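Local coordinates for gamma-glutamyltranspeptidase (Ggt) (Helicobacter pylori 26695, PDB 5BPK), which probably cleaves and transfers the gamma-glutamyl group of glutathione and related gamma-glutamyl compounds, as an Ntn-hydrolase, at residues 161-164 with 165-169. Residues are numbered along the deposited sequence; the frame is centred on the assembly and turned at random.
Sequences PAIK and LAENG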
loop_
_atom_site.group_PDB
_atom_site.type_symbol
_atom_site.label_atom_id
_atom_site.label_comp_id
_atom_site.label_asym_id
_atom_site.label_seq_id
_atom_site.Cartn_x
_atom_site.Cartn_y
_atom_site.Cartn_z
ATOM N N PRO A 161 -21.825 -9.186 0.291
ATOM C CA PRO A 161 -22.065 -7.732 0.344
ATOM C C PRO A 161 -21.493 -6.981 -0.855
ATOM O O PRO A 161 -22.126 -6.060 -1.379
ATOM C CB PRO A 161 -21.371 -7.309 1.644
ATOM C CG PRO A 161 -21.479 -8.522 2.509
ATOM C CD PRO A 161 -21.282 -9.688 1.571
ATOM N N ALA A 162 -20.306 -7.384 -1.282
ATOM C CA ALA A 162 -19.692 -6.815 -2.465
ATOM C C ALA A 162 -20.546 -7.074 -3.704
ATOM O O ALA A 162 -20.763 -6.171 -4.506
ATOM C CB ALA A 162 -18.274 -7.385 -2.656
ATOM N N ILE A 163 -21.048 -8.302 -3.846
ATOM C CA ILE A 163 -21.901 -8.650 -4.986
ATOM C C ILE A 163 -23.166 -7.784 -5.001
ATOM O O ILE A 163 -23.567 -7.273 -6.057
ATOM C CB ILE A 163 -22.284 -10.151 -4.976
ATOM C CG1 ILE A 163 -21.048 -11.022 -5.230
ATOM C CG2 ILE A 163 -23.336 -10.430 -6.041
ATOM C CD1 ILE A 163 -21.252 -12.513 -4.961
ATOM N N LYS A 164 -23.774 -7.604 -3.830
ATOM C CA LYS A 164 -24.976 -6.771 -3.699
ATOM C C LYS A 164 -24.725 -5.343 -4.193
ATOM O O LYS A 164 -25.541 -4.773 -4.911
ATOM C CB LYS A 164 -25.446 -6.727 -2.242
ATOM C CG LYS A 164 -26.819 -6.113 -2.045
ATOM C CD LYS A 164 -27.189 -6.017 -0.573
ATOM C CE LYS A 164 -28.673 -5.712 -0.384
ATOM N NZ LYS A 164 -29.146 -6.115 0.976
ATOM N N LEU A 165 -23.585 -4.777 -3.805
ATOM C CA LEU A 165 -23.223 -3.424 -4.214
ATOM C C LEU A 165 -22.917 -3.326 -5.708
ATOM O O LEU A 165 -23.202 -2.305 -6.328
ATOM C CB LEU A 165 -22.037 -2.908 -3.389
ATOM C CG LEU A 165 -22.435 -2.536 -1.949
ATOM C CD1 LEU A 165 -21.246 -2.565 -1.000
ATOM C CD2 LEU A 165 -23.129 -1.178 -1.903
ATOM N N ALA A 166 -22.322 -4.369 -6.280
ATOM C CA ALA A 166 -22.065 -4.382 -7.720
ATOM C C ALA A 166 -23.362 -4.471 -8.520
ATOM O O ALA A 166 -23.552 -3.749 -9.499
ATOM C CB ALA A 166 -21.112 -5.522 -8.101
ATOM N N GLU A 167 -24.262 -5.338 -8.082
ATOM C CA GLU A 167 -25.521 -5.556 -8.790
ATOM C C GLU A 167 -26.504 -4.391 -8.663
ATOM O O GLU A 167 -27.155 -4.014 -9.640
ATOM C CB GLU A 167 -26.203 -6.828 -8.285
ATOM C CG GLU A 167 -25.499 -8.122 -8.637
ATOM C CD GLU A 167 -26.211 -9.350 -8.090
ATOM O OE1 GLU A 167 -27.048 -9.206 -7.179
ATOM O OE2 GLU A 167 -25.923 -10.463 -8.574
ATOM N N ASN A 168 -26.631 -3.841 -7.461
ATOM C CA ASN A 168 -27.663 -2.840 -7.178
ATOM C C ASN A 168 -27.132 -1.420 -7.278
ATOM O O ASN A 168 -27.897 -0.467 -7.452
ATOM C CB ASN A 168 -28.256 -3.068 -5.778
ATOM C CG ASN A 168 -28.839 -4.469 -5.594
ATOM O OD1 ASN A 168 -29.265 -5.115 -6.548
ATOM N ND2 ASN A 168 -28.865 -4.934 -4.350
ATOM N N GLY A 169 -25.815 -1.283 -7.144
ATOM C CA GLY A 169 -25.160 -0.001 -7.254
ATOM C C GLY A 169 -25.037 0.799 -5.975
ATOM O O GLY A 169 -25.569 0.434 -4.913
#
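Ile163 and Glu167, one helical turn apart, lie side by side and point the same way. The CG2 methyl of Ile163 sits 3.6 Å from OE2 of Glu167, a plain van der Waals contact. Ile163 puts CG2 anti to its backbone N, which sets this branch beside the carboxylate. CG of Glu167 passes 3.3 Å from the carbonyl O of Ile163, and the chain beyond it is extended. OE2 accepts a weak hydrogen bond from ND2 of Asn221, on helix 214-226, which Ile163 packs against.

Lys164 and Asn168 meet at a slant on an exposed side. CG of Lys164 is 3.3 Å from ND2 of Asn168. The lysine chain is extended throughout, with CG anti to the backbone N (chi1 -169°), and its CE still lies 4.0 Å from ND2 of Asn168.

Leu165 rests its CG 3.6 Å from the carbonyl O of Pro161. Leu165 packs on both helix 45-56 (Ile50) and helix 61-75 (Val74, Val75); Pro161 also touches Ile50, and Ala162 touches Phe70 and Val74.

Four backbone bonds join residue i to i+4. Leu165 N to Pro161 O is 3.1 Å, and Glu167 N to Ile163 O is 2.9 Å with an N-H...O angle of 162°. Ala166 N bonds Ala162 O, and Asn168 N bonds Lys164 O.

Gly169 N closes the last turn on Leu165 O, and its positive phi (89°) ends the helix. This is the C-terminal turn of an alpha-helix with glycine at the C' position, packed among three neighbouring helices of the gamma-glutamyltranspeptidase fold.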